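Local structure of ABC transporter ATP-binding protein (Sulfolobus tokodaii, 2PJZ) at residues E220-D225 and D234-I239; L230-K235 and R256-I261; S216-G221 and M246-L251; E193-F198 and Q205-V210; L36-S41 and G252-I257. The protein probably binds and hydrolyses ATP as the nucleotide-binding component of an ABC transporter, perhaps one that carries cobalt. One frame throughout, in Å; residues are numbered along the deposited sequence. Where two conformers were deposited one is given.

Interaction 1 of 5, residues E220-D225 and D234-I239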
# COMPACT_ATOMS: atom_id res chain seq x y z
N GLU A 220 -6.95 24.43 7.39
CA GLU A 220 -8.35 24.29 7.75
C GLU A 220 -9.21 25.09 6.78
O GLU A 220 -8.78 26.14 6.31
CB GLU A 220 -8.58 24.79 9.18
CG GLU A 220 -9.84 24.25 9.83
CD GLU A 220 -10.05 24.81 11.24
OE1 GLU A 220 -9.09 25.38 11.82
OE2 GLU A 220 -11.17 24.67 11.76
N GLY A 221 -10.40 24.58 6.49
CA GLY A 221 -11.36 25.25 5.62
C GLY A 221 -11.32 24.80 4.17
O GLY A 221 -10.34 24.20 3.73
N GLU A 222 -12.38 25.09 3.43
CA GLU A 222 -12.43 24.87 1.98
C GLU A 222 -11.90 26.07 1.17
O GLU A 222 -12.60 27.07 1.05
CB GLU A 222 -13.85 24.52 1.54
CG GLU A 222 -14.00 24.40 0.02
CD GLU A 222 -15.18 23.56 -0.42
OE1 GLU A 222 -16.22 23.53 0.28
OE2 GLU A 222 -15.07 22.92 -1.50
N ARG A 223 -10.70 25.95 0.62
CA ARG A 223 -10.07 27.00 -0.19
C ARG A 223 -10.38 26.84 -1.66
O ARG A 223 -10.51 25.72 -2.16
CB ARG A 223 -8.55 27.01 -0.00
CG ARG A 223 -8.09 27.24 1.41
CD ARG A 223 -8.19 28.71 1.82
NE ARG A 223 -8.33 28.82 3.27
CZ ARG A 223 -7.34 29.10 4.12
NH1 ARG A 223 -6.11 29.32 3.66
NH2 ARG A 223 -7.58 29.17 5.42
N ASN A 224 -10.46 27.96 -2.38
CA ASN A 224 -10.92 27.99 -3.78
C ASN A 224 -10.08 27.25 -4.81
O ASN A 224 -10.62 26.50 -5.64
CB ASN A 224 -11.20 29.42 -4.25
CG ASN A 224 -12.64 29.85 -3.99
OD1 ASN A 224 -13.15 29.74 -2.87
ND2 ASN A 224 -13.31 30.33 -5.04
N ASP A 225 -8.76 27.45 -4.79
CA ASP A 225 -7.92 26.82 -5.80
C ASP A 225 -7.21 25.57 -5.26
O ASP A 225 -6.11 25.22 -5.71
CB ASP A 225 -6.89 27.82 -6.35
CG ASP A 225 -6.22 27.35 -7.64
OD1 ASP A 225 -4.98 27.49 -7.75
OD2 ASP A 225 -6.92 26.84 -8.54
N ASP A 234 -16.59 16.91 10.61
CA ASP A 234 -17.49 17.77 9.83
C ASP A 234 -16.76 18.81 8.98
O ASP A 234 -17.27 19.25 7.96
CB ASP A 234 -18.52 18.43 10.74
CG ASP A 234 -19.78 17.60 10.87
OD1 ASP A 234 -20.00 16.72 10.00
OD2 ASP A 234 -20.56 17.83 11.83
N LYS A 235 -15.54 19.15 9.41
CA LYS A 235 -14.75 20.20 8.80
C LYS A 235 -14.18 19.85 7.42
O LYS A 235 -14.35 18.74 6.90
CB LYS A 235 -13.62 20.60 9.75
CG LYS A 235 -14.03 20.72 11.23
CD LYS A 235 -12.83 21.10 12.09
CE LYS A 235 -12.86 22.58 12.49
NZ LYS A 235 -11.94 22.85 13.64
N LYS A 236 -13.52 20.84 6.84
CA LYS A 236 -12.87 20.67 5.57
C LYS A 236 -11.43 21.07 5.77
O LYS A 236 -11.14 22.00 6.52
CB LYS A 236 -13.53 21.52 4.48
CG LYS A 236 -14.99 21.13 4.19
CD LYS A 236 -15.37 21.46 2.77
CE LYS A 236 -16.81 21.09 2.48
NZ LYS A 236 -16.95 19.68 2.07
N VAL A 237 -10.54 20.33 5.13
CA VAL A 237 -9.12 20.59 5.19
C VAL A 237 -8.63 20.67 3.76
O VAL A 237 -8.80 19.73 2.98
CB VAL A 237 -8.35 19.47 5.96
CG1 VAL A 237 -6.87 19.65 5.81
CG2 VAL A 237 -8.71 19.47 7.44
N SER A 238 -8.05 21.81 3.40
CA SER A 238 -7.61 22.01 2.03
C SER A 238 -6.13 21.82 1.86
O SER A 238 -5.32 22.33 2.66
CB SER A 238 -8.01 23.40 1.52
OG SER A 238 -9.41 23.49 1.40
N ILE A 239 -5.78 21.10 0.80
CA ILE A 239 -4.40 20.98 0.35
C ILE A 239 -4.24 21.98 -0.80
O ILE A 239 -4.90 21.86 -1.86
CB ILE A 239 -4.07 19.51 -0.06
CG1 ILE A 239 -4.25 18.58 1.16
CG2 ILE A 239 -2.68 19.40 -0.57
CD1 ILE A 239 -4.21 17.08 0.84

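Interaction 2 of 5, residues L230-K235 and R256-I261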
# COMPACT_ATOMS: atom_id res chain seq x y z
N LEU A 230 -10.27 17.80 1.68
CA LEU A 230 -10.63 16.64 2.51
C LEU A 230 -11.78 16.96 3.44
O LEU A 230 -11.73 17.95 4.16
CB LEU A 230 -9.44 16.19 3.36
CG LEU A 230 -8.14 15.81 2.67
CD1 LEU A 230 -7.08 15.59 3.71
CD2 LEU A 230 -8.36 14.55 1.81
N ASP A 231 -12.80 16.10 3.45
CA ASP A 231 -13.88 16.14 4.45
C ASP A 231 -13.55 15.27 5.67
O ASP A 231 -13.31 14.06 5.51
CB ASP A 231 -15.17 15.68 3.77
CG ASP A 231 -15.46 16.43 2.48
OD1 ASP A 231 -15.42 17.68 2.49
OD2 ASP A 231 -15.72 15.80 1.44
N ILE A 232 -13.50 15.87 6.87
CA ILE A 232 -13.06 15.21 8.13
C ILE A 232 -13.88 15.62 9.38
O ILE A 232 -13.97 16.81 9.69
CB ILE A 232 -11.59 15.50 8.42
CG1 ILE A 232 -10.70 15.04 7.25
CG2 ILE A 232 -11.15 14.83 9.72
CD1 ILE A 232 -9.28 15.49 7.36
N MET A 233 -14.38 14.62 10.14
CA MET A 233 -15.54 14.76 11.08
C MET A 233 -16.63 15.60 10.43
O MET A 233 -17.45 15.07 9.68
CB MET A 233 -15.17 15.11 12.57
CG MET A 233 -13.65 15.23 12.82
SD MET A 233 -12.74 14.46 14.27
N ASP A 234 -16.59 16.91 10.61
CA ASP A 234 -17.49 17.77 9.83
C ASP A 234 -16.76 18.81 8.98
O ASP A 234 -17.27 19.25 7.96
CB ASP A 234 -18.52 18.43 10.74
CG ASP A 234 -19.78 17.60 10.87
OD1 ASP A 234 -20.00 16.72 10.00
OD2 ASP A 234 -20.56 17.83 11.83
N LYS A 235 -15.54 19.15 9.41
CA LYS A 235 -14.75 20.20 8.80
C LYS A 235 -14.18 19.85 7.42
O LYS A 235 -14.35 18.74 6.90
CB LYS A 235 -13.62 20.60 9.75
CG LYS A 235 -14.03 20.72 11.23
CD LYS A 235 -12.83 21.10 12.09
CE LYS A 235 -12.86 22.58 12.49
NZ LYS A 235 -11.94 22.85 13.64
N ARG A 256 -1.52 14.40 12.38
CA ARG A 256 -1.53 15.84 12.53
C ARG A 256 -2.55 16.55 11.64
O ARG A 256 -2.88 17.71 11.89
CB ARG A 256 -0.11 16.39 12.45
CG ARG A 256 0.79 15.60 13.43
CD ARG A 256 1.82 16.43 14.17
NE ARG A 256 2.59 15.54 15.05
CZ ARG A 256 3.82 15.14 14.80
NH1 ARG A 256 4.44 15.56 13.70
NH2 ARG A 256 4.46 14.35 15.65
N ILE A 257 -3.09 15.85 10.64
CA ILE A 257 -4.23 16.35 9.90
C ILE A 257 -5.44 16.60 10.82
O ILE A 257 -6.18 17.58 10.66
CB ILE A 257 -4.65 15.39 8.76
CG1 ILE A 257 -3.51 15.22 7.73
CG2 ILE A 257 -5.90 15.88 8.08
CD1 ILE A 257 -3.85 14.18 6.60
N TYR A 258 -5.64 15.71 11.78
CA TYR A 258 -6.72 15.89 12.75
C TYR A 258 -6.39 17.07 13.67
O TYR A 258 -7.27 17.86 14.01
CB TYR A 258 -6.87 14.63 13.60
CG TYR A 258 -7.28 13.43 12.79
CD1 TYR A 258 -8.46 13.44 12.06
CD2 TYR A 258 -6.50 12.27 12.76
CE1 TYR A 258 -8.85 12.34 11.33
CE2 TYR A 258 -6.89 11.16 12.02
CZ TYR A 258 -8.07 11.22 11.31
OH TYR A 258 -8.50 10.14 10.57
N GLY A 259 -5.12 17.16 14.04
CA GLY A 259 -4.61 18.19 14.95
C GLY A 259 -4.69 19.59 14.39
O GLY A 259 -5.18 20.49 15.07
N ILE A 260 -4.21 19.80 13.17
CA ILE A 260 -4.29 21.16 12.61
C ILE A 260 -5.72 21.71 12.69
O ILE A 260 -5.90 22.92 12.74
CB ILE A 260 -3.71 21.31 11.16
CG1 ILE A 260 -4.66 20.71 10.12
CG2 ILE A 260 -2.27 20.77 11.09
CD1 ILE A 260 -4.95 21.64 8.96
N ILE A 261 -6.72 20.82 12.74
CA ILE A 261 -8.12 21.27 12.85
C ILE A 261 -8.69 21.16 14.28
O ILE A 261 -9.89 21.39 14.52
CB ILE A 261 -9.02 20.58 11.82
CG1 ILE A 261 -9.12 19.06 12.06
CG2 ILE A 261 -8.48 20.86 10.41
CD1 ILE A 261 -10.03 18.36 11.07

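Interaction 3 of 5, residues S216-G221 and M246-L251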
# COMPACT_ATOMS: atom_id res chain seq x y z
N SER A 216 2.99 21.22 -1.33
CA SER A 216 1.74 21.86 -0.94
C SER A 216 1.74 22.31 0.52
O SER A 216 2.62 21.93 1.30
CB SER A 216 0.58 20.89 -1.11
OG SER A 216 0.82 19.76 -0.27
N SER A 217 0.69 23.04 0.88
CA SER A 217 0.45 23.40 2.27
C SER A 217 -0.90 22.85 2.67
O SER A 217 -1.76 22.66 1.83
CB SER A 217 0.45 24.93 2.46
OG SER A 217 1.72 25.47 2.15
N ILE A 218 -1.09 22.60 3.95
CA ILE A 218 -2.37 22.08 4.40
C ILE A 218 -3.04 23.06 5.36
O ILE A 218 -2.41 23.53 6.32
CB ILE A 218 -2.20 20.65 4.99
CG1 ILE A 218 -3.55 19.95 5.12
CG2 ILE A 218 -1.40 20.66 6.29
CD1 ILE A 218 -3.46 18.45 5.00
N VAL A 219 -4.30 23.40 5.09
CA VAL A 219 -5.02 24.38 5.90
C VAL A 219 -6.45 23.98 6.23
O VAL A 219 -7.10 23.29 5.46
CB VAL A 219 -5.04 25.80 5.23
CG1 VAL A 219 -3.64 26.23 4.86
CG2 VAL A 219 -5.94 25.81 4.00
N GLU A 220 -6.95 24.43 7.39
CA GLU A 220 -8.35 24.29 7.75
C GLU A 220 -9.21 25.09 6.78
O GLU A 220 -8.78 26.14 6.31
CB GLU A 220 -8.58 24.79 9.18
CG GLU A 220 -9.84 24.25 9.83
CD GLU A 220 -10.05 24.81 11.24
OE1 GLU A 220 -9.09 25.38 11.82
OE2 GLU A 220 -11.17 24.67 11.76
N GLY A 221 -10.40 24.58 6.49
CA GLY A 221 -11.36 25.25 5.62
C GLY A 221 -11.32 24.80 4.17
O GLY A 221 -10.34 24.20 3.73
N MET A 246 0.96 25.57 6.70
CA MET A 246 2.13 24.73 6.99
C MET A 246 2.37 23.74 5.85
O MET A 246 1.44 23.24 5.26
CB MET A 246 2.00 23.99 8.32
CG MET A 246 3.32 23.37 8.78
SD MET A 246 3.25 22.12 10.08
CE MET A 246 4.31 20.97 9.24
N LYS A 247 3.65 23.49 5.58
CA LYS A 247 4.08 22.62 4.50
C LYS A 247 3.69 21.16 4.79
O LYS A 247 3.98 20.62 5.86
CB LYS A 247 5.60 22.71 4.32
CG LYS A 247 6.12 24.11 3.95
CD LYS A 247 5.71 24.47 2.52
CE LYS A 247 6.18 25.88 2.16
NZ LYS A 247 5.61 26.32 0.85
N PHE A 248 3.04 20.53 3.82
CA PHE A 248 2.70 19.12 3.96
C PHE A 248 3.97 18.32 4.17
O PHE A 248 3.98 17.37 4.97
CB PHE A 248 1.95 18.61 2.72
CG PHE A 248 1.57 17.18 2.83
CD1 PHE A 248 0.34 16.83 3.36
CD2 PHE A 248 2.45 16.19 2.45
CE1 PHE A 248 -0.01 15.49 3.51
CE2 PHE A 248 2.11 14.85 2.59
CZ PHE A 248 0.87 14.53 3.11
N GLY A 249 5.03 18.71 3.47
CA GLY A 249 6.35 18.11 3.62
C GLY A 249 6.96 18.13 5.02
O GLY A 249 7.90 17.39 5.30
N ALA A 250 6.45 18.99 5.89
CA ALA A 250 7.01 19.07 7.22
C ALA A 250 6.10 18.41 8.24
O ALA A 250 6.42 18.37 9.44
CB ALA A 250 7.30 20.55 7.59
N LEU A 251 4.99 17.83 7.76
CA LEU A 251 3.93 17.32 8.63
C LEU A 251 4.42 16.29 9.65
O LEU A 251 4.00 16.30 10.81
CB LEU A 251 2.76 16.77 7.81
CG LEU A 251 1.41 17.15 8.40
CD1 LEU A 251 1.20 18.63 8.17
CD2 LEU A 251 0.29 16.34 7.77
O HOH W 1 5.25 20.65 1.38

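Interaction 4 of 5, residues E193-F198 and Q205-V210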
# COMPACT_ATOMS: atom_id res chain seq x y z
N GLU A 193 5.97 11.05 -9.17
CA GLU A 193 5.22 10.81 -10.40
C GLU A 193 3.93 10.00 -10.17
O GLU A 193 3.17 9.72 -11.11
CB GLU A 193 6.12 10.18 -11.49
CG GLU A 193 6.62 8.74 -11.23
CD GLU A 193 7.86 8.59 -10.31
OE1 GLU A 193 8.79 7.84 -10.74
OE2 GLU A 193 7.89 9.14 -9.18
N TYR A 194 3.66 9.67 -8.90
CA TYR A 194 2.52 8.78 -8.55
C TYR A 194 1.36 9.57 -8.04
O TYR A 194 1.54 10.71 -7.63
CB TYR A 194 2.96 7.76 -7.51
CG TYR A 194 3.87 6.73 -8.08
CD1 TYR A 194 3.61 5.38 -7.94
CD2 TYR A 194 5.02 7.12 -8.76
CE1 TYR A 194 4.50 4.43 -8.50
CE2 TYR A 194 5.86 6.21 -9.33
CZ TYR A 194 5.62 4.88 -9.20
OH TYR A 194 6.52 4.02 -9.79
N LYS A 195 0.16 8.99 -8.09
CA LYS A 195 -1.02 9.59 -7.51
C LYS A 195 -1.23 9.00 -6.11
O LYS A 195 -0.92 7.81 -5.88
CB LYS A 195 -2.28 9.30 -8.34
CG LYS A 195 -2.31 9.94 -9.74
CD LYS A 195 -3.66 9.65 -10.37
CE LYS A 195 -3.63 9.90 -11.88
NZ LYS A 195 -4.59 8.94 -12.49
N ALA A 196 -1.74 9.85 -5.22
CA ALA A 196 -2.13 9.47 -3.86
C ALA A 196 -3.60 9.71 -3.51
O ALA A 196 -4.28 10.65 -3.99
CB ALA A 196 -1.22 10.21 -2.80
N TYR A 197 -4.10 8.86 -2.61
CA TYR A 197 -5.37 9.04 -1.96
C TYR A 197 -5.12 9.04 -0.45
O TYR A 197 -4.18 8.43 0.01
CB TYR A 197 -6.28 7.85 -2.27
CG TYR A 197 -6.70 7.79 -3.72
CD1 TYR A 197 -7.95 8.26 -4.10
CD2 TYR A 197 -5.85 7.27 -4.69
CE1 TYR A 197 -8.37 8.23 -5.44
CE2 TYR A 197 -6.24 7.22 -6.04
CZ TYR A 197 -7.52 7.70 -6.39
OH TYR A 197 -7.95 7.70 -7.70
N PHE A 198 -5.95 9.76 0.28
CA PHE A 198 -5.95 9.72 1.75
C PHE A 198 -7.12 8.85 2.24
O PHE A 198 -8.23 9.01 1.78
CB PHE A 198 -6.19 11.13 2.29
CG PHE A 198 -5.00 12.03 2.11
CD1 PHE A 198 -4.02 12.11 3.12
CD2 PHE A 198 -4.86 12.77 0.94
CE1 PHE A 198 -2.91 12.95 2.96
CE2 PHE A 198 -3.76 13.62 0.78
CZ PHE A 198 -2.78 13.71 1.79
N GLN A 205 -10.09 9.53 -0.21
CA GLN A 205 -10.20 10.86 -0.84
C GLN A 205 -9.01 11.23 -1.72
O GLN A 205 -7.86 11.05 -1.33
CB GLN A 205 -10.50 11.93 0.21
CG GLN A 205 -11.51 11.47 1.28
CD GLN A 205 -12.02 12.61 2.15
OE1 GLN A 205 -12.20 13.73 1.67
NE2 GLN A 205 -12.23 12.34 3.44
N GLY A 206 -9.28 11.72 -2.93
CA GLY A 206 -8.23 11.97 -3.90
C GLY A 206 -8.82 11.76 -5.29
O GLY A 206 -10.03 11.70 -5.42
N PRO A 207 -7.97 11.62 -6.31
CA PRO A 207 -6.52 11.52 -6.25
C PRO A 207 -5.81 12.90 -6.15
O PRO A 207 -6.43 13.91 -6.43
CB PRO A 207 -6.17 10.83 -7.57
CG PRO A 207 -7.20 11.34 -8.51
CD PRO A 207 -8.46 11.48 -7.70
N ILE A 208 -4.56 12.89 -5.73
CA ILE A 208 -3.71 14.09 -5.83
C ILE A 208 -2.33 13.67 -6.28
O ILE A 208 -1.83 12.60 -5.90
CB ILE A 208 -3.68 14.92 -4.50
CG1 ILE A 208 -2.82 16.19 -4.66
CG2 ILE A 208 -3.16 14.09 -3.32
CD1 ILE A 208 -2.89 17.11 -3.44
N SER A 209 -1.70 14.47 -7.14
CA SER A 209 -0.32 14.18 -7.53
C SER A 209 0.58 14.24 -6.29
O SER A 209 0.51 15.22 -5.52
CB SER A 209 0.14 15.23 -8.54
OG SER A 209 1.54 15.13 -8.72
N VAL A 210 1.43 13.23 -6.11
CA VAL A 210 2.40 13.27 -5.01
C VAL A 210 3.39 14.45 -5.23
O VAL A 210 3.77 15.14 -4.28
CB VAL A 210 3.15 11.97 -4.86
CG1 VAL A 210 4.26 12.12 -3.89
CG2 VAL A 210 2.18 10.86 -4.32

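Interaction 5 of 5, residues L36-S41 and G252-I257. With SO4 (sulfate ion), chain C.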
# COMPACT_ATOMS: atom_id res chain seq x y z
N LEU A 36 -2.62 6.81 1.58
CA LEU A 36 -1.96 7.34 2.78
C LEU A 36 -2.96 7.38 3.88
O LEU A 36 -4.07 7.85 3.70
CB LEU A 36 -1.46 8.79 2.56
CG LEU A 36 -0.39 9.02 1.52
CD1 LEU A 36 -0.19 10.54 1.31
CD2 LEU A 36 0.92 8.30 1.95
N GLY A 37 -2.61 6.85 5.03
CA GLY A 37 -3.59 6.93 6.12
C GLY A 37 -2.85 6.67 7.40
O GLY A 37 -1.86 5.94 7.38
N PRO A 38 -3.33 7.26 8.51
CA PRO A 38 -2.76 6.97 9.82
C PRO A 38 -2.84 5.51 10.18
O PRO A 38 -3.68 4.76 9.63
CB PRO A 38 -3.60 7.82 10.79
CG PRO A 38 -4.77 8.26 10.04
CD PRO A 38 -4.42 8.25 8.58
N ASN A 39 -1.99 5.09 11.11
CA ASN A 39 -2.08 3.78 11.67
C ASN A 39 -3.51 3.65 12.19
O ASN A 39 -4.10 4.62 12.70
CB ASN A 39 -1.01 3.53 12.75
CG ASN A 39 0.31 3.01 12.17
OD1 ASN A 39 0.33 2.40 11.09
ND2 ASN A 39 1.41 3.25 12.88
N GLY A 40 -4.12 2.49 11.96
CA GLY A 40 -5.48 2.25 12.44
C GLY A 40 -6.62 2.65 11.52
O GLY A 40 -7.78 2.41 11.83
N SER A 41 -6.31 3.23 10.36
CA SER A 41 -7.36 3.75 9.50
C SER A 41 -8.06 2.63 8.67
O SER A 41 -9.11 2.87 8.11
CB SER A 41 -6.82 4.83 8.56
OG SER A 41 -5.75 4.31 7.79
N GLY A 252 5.30 15.40 9.23
CA GLY A 252 5.84 14.43 10.18
C GLY A 252 4.92 13.24 10.33
O GLY A 252 5.34 12.12 10.10
N SER A 253 3.65 13.48 10.65
CA SER A 253 2.69 12.40 10.89
C SER A 253 1.32 12.74 10.35
O SER A 253 0.85 13.86 10.54
CB SER A 253 2.58 12.10 12.40
OG SER A 253 1.39 11.37 12.66
N LEU A 254 0.65 11.78 9.71
CA LEU A 254 -0.70 11.99 9.20
C LEU A 254 -1.73 12.29 10.27
O LEU A 254 -2.76 12.90 9.99
CB LEU A 254 -1.18 10.78 8.38
CG LEU A 254 -0.48 10.63 7.03
CD1 LEU A 254 -0.57 9.16 6.56
CD2 LEU A 254 -1.08 11.60 6.00
N ASN A 255 -1.47 11.85 11.51
CA ASN A 255 -2.42 12.15 12.58
C ASN A 255 -2.52 13.66 12.81
O ASN A 255 -3.53 14.14 13.30
CB ASN A 255 -2.12 11.32 13.85
CG ASN A 255 -2.72 9.89 13.78
OD1 ASN A 255 -2.00 8.89 13.94
ND2 ASN A 255 -4.03 9.81 13.52
N ARG A 256 -1.52 14.40 12.38
CA ARG A 256 -1.53 15.84 12.53
C ARG A 256 -2.55 16.55 11.64
O ARG A 256 -2.88 17.71 11.89
CB ARG A 256 -0.11 16.39 12.45
CG ARG A 256 0.79 15.60 13.43
CD ARG A 256 1.82 16.43 14.17
NE ARG A 256 2.59 15.54 15.05
CZ ARG A 256 3.82 15.14 14.80
NH1 ARG A 256 4.44 15.56 13.70
NH2 ARG A 256 4.46 14.35 15.65
N ILE A 257 -3.09 15.85 10.64
CA ILE A 257 -4.23 16.35 9.90
C ILE A 257 -5.44 16.60 10.82
O ILE A 257 -6.18 17.58 10.66
CB ILE A 257 -4.65 15.39 8.76
CG1 ILE A 257 -3.51 15.22 7.73
CG2 ILE A 257 -5.90 15.88 8.08
CD1 ILE A 257 -3.85 14.18 6.60
S SO4 C . -3.87 0.56 9.09
O1 SO4 C . -5.08 -0.04 9.71
O2 SO4 C . -3.27 -0.45 8.21
O3 SO4 C . -4.17 1.74 8.29
O4 SO4 C . -2.88 0.86 10.10

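Interaction 1 of 5, residues E220-D225 and D234-I239
Ser238 OG reaches between two backbone groups of the facing loop, and here the loop 220-225 is held closely to 234-239. The hydroxyl donates to Gly221 O at 2.6 Å, lying in the carbonyl plane on a lone pair. It also accepts from Arg223 N at 2.9 Å, in a nearly straight bond with 167° at the hydrogen. Arg223 CG covers the same serine, 3.8 Å from Ser238 CB. An alanine in place of Ser238 would probably leave Gly221 O and Arg223 N without their shared partner and the loop less firmly held to the strand. One step back, Gly221 N bonds to Lys236 O at 2.7 Å.

These bonds lie at the end of a four-stranded antiparallel sheet, where Glu220 and Val237 form a non-hydrogen-bonded pair with both side chains on one face. Past that pair strand 216-220 ends, and the serine hydroxyl, a side-chain group, binds the departing loop.

The solvent side is looser. Glu222 and Lys236 run side by side in the same direction, with OE1 of Glu222 3.3 Å from CE of Lys236. The last torsion of Lys236 (chi4 -86°) bends NZ, which pairs instead with Asp231 and stays 4.3 Å from Glu222 OE1. Glu220 OE2 and Lys235 NZ form a salt bridge whose details are doubtful, because the carboxylate oxygen is less surely placed.

Interaction 2 of 5, residues L230-K235 and R256-I261
Ile232 supplies the apolar centre, and its two branches meet different residues of 256-261. Its CD1 presses on Ile257 CG2 at 3.5 Å, tighter than usual van der Waals contact, and the two side chains cross at about a right angle. The other branch, CG2, lies anti to the backbone N (CG1 takes the place beside it, chi1 -58°). There it meets the Tyr258 ring at its edge, near the ring plane, 3.8 Å from CE1. The same methyl touches Ile261 CD1 at 3.9 Å, so one branch is shared between an aromatic edge and an aliphatic tip.

Farther out, the side chains of Lys235 and Ile261 overlap while running opposite ways, Lys235 CD lying 3.9 Å from Ile261 CB. The lysine ends in a hydrogen bond from NZ to Ile261 O of 2.7 Å, the donor tilted 18° from the carbonyl plane. Ile232 and Lys235 can both face the 256-261 segment because they flank a type II' turn. This tight hairpin connects strands 228-232 and 235-241 and is closed by Ile232 N donating to Lys235 O at 3.0 Å.

The contact thus lays the C-terminal helix 256-260 and the residue after it over the hairpin end of the antiparallel sheet. Ile261 also leans on Val237 of strand 235-241, while Ile257 also touches Phe198, and Tyr258 touches Val200 of strand 195-200 and Pro38.

Interaction 3 of 5, residues S216-G221 and M246-L251
Met246 begins the contact through its backbone, its O accepting from Ile218 N at 2.9 Å. Next in sequence, Lys247 lies against Ser217 as an antiparallel non-hydrogen-bonded pair, the CA atoms 4.3 Å apart and the side chains diverging. The two polar ends find other partners: Lys247 NZ forms a salt bridge with Asp243, and Ser217 OG hydrogen-bonds to Gly242 O.

This short strand, with few bonds, is the outermost member of an antiparallel sheet ordered 228-232, 235-241, 216-220, 246-247, and the chain turns away from it at once. Phe248 N makes the last direct backbone bond, to Ser216 O at 2.9 Å and almost straight (170°). Its CG is anti to the backbone N (chi1 -179°); CB lies 3.4 Å from Ser216 OG, while Ile218 CD1 comes to the ring edge, and Leu185 and Leu188 also touch the Phe248 side chain. At Gly249 a water takes over the pairing, accepting from Gly249 N and donating to Ser216 O, each at 2.9 Å. Ser216 O therefore receives two bonds, one direct and one through water. Leu251 then folds back over the strand, its CD1 3.8 Å from Ile218 CG2.

Interaction 4 of 5, residues E193-F198 and Q205-V210
Tyr197 follows the opposite strand atom by atom, starting with CB 3.7 Å from Gln205 O. CG is anti to the carbonyl carbon (chi1 -68°), and the ring runs beside Gly206 and Pro207. CD1 meets Gly206 CA at 3.7 Å and CE1 meets Pro207 N at 3.5 Å. CZ then touches Pro207 CB at 3.6 Å, and OH, the tip, passes close to CB and CG of the same proline. Pro207 CA stands over one face of the ring, offset toward the rim. Pro207 CB makes an off-centre CH-pi contact, 4.1 Å from the ring centroid. An alanine in place of Tyr197 would probably strip Pro207 of its CH-pi partner and open a gap beside the cis Gly206-Pro207 peptide.

The two strands form a hairpin at the edge of the central mixed sheet of the ATPase fold, and this is the site of its beta bulge. Ala196 and Ile208 exchange two backbone bonds, as do Phe198 and Gln205, but the register shifts by one between these pairs to take up the extra residue opposite Tyr197. Gly206 has no room for a CB, which would run into Ala196 O and Tyr197 CD1.

Ala196, Phe198, Gln205 and Ile208 share the other face. There Phe198 CE2 lies 4.2 Å from Ile208 CG2, next to Leu228 and Ile239. At the far end Val210 N bonds to Tyr194 O at 2.9 Å, and Val210 CG2 packs on Ala196 CB.

Interaction 5 of 5, residues L36-S41 and G252-I257
Leu254 makes the apolar part of the contact, its CD1 pushed against the backbone of the 36-41 loop, 3.4 Å from Gly37 N. The same methyl touches Leu36 CB at 4.1 Å. Leu254 CB faces Pro38 CD, also at 4.1 Å. Leu185 and Phe198 also touch Leu254. A second, mixed contact sets the Asn255 amide beside Pro38, with ND2 3.4 Å from Pro38 CB; Asn255 has two conformers, so this approach is less certain.

No hydrogen bond passes between the segments, and each has its own internal bonds. The 36-41 loop, between strand 32-36 and helix 43-50, is consistent with the P-loop of ABC ATPases, the stretch from Gly37 to Thr44 matching the Walker A pattern. A type II turn from Pro38 to Ser41 is closed by Ser41 N donating to Pro38 O at 3.1 Å. In 252-257, Ser253 OG accepts from Asn255 N at 3.1 Å, a capping bond at the turn leading into helix 256-260.

The ionic partner is a sulfate, probably from the crystallisation liquor. Gly40 N donates to its O4 at 2.8 Å with 161° at the hydrogen, Ser41 N reaches O3 weakly, and Gly42, Lys43 and Thr44 add further bonds, consistent with a site for nucleotide phosphate.

Interactions 1, 2 and 3 share the small antiparallel sheet of the C-terminal part. Interaction 1 joins its inner strands beside a solvent-exposed loop through hydroxyl and backbone bonds, whereas interaction 3, more buried, adds its outermost strand with a water filling in. Interaction 2 is partly buried, apolar inside, with a lysine-to-carbonyl hydrogen bond at its edge, and shares Lys235 with interaction 1. Interaction 4 belongs to the central mixed sheet and is held by a ladder of backbone bonds interrupted by a bulge. Interaction 5 is buried, with no hydrogen bond across it, and uses helix 256-260 as interaction 2 does. Phe198 of interaction 4 touches side chains in each of the other four, so the two sheets meet around it.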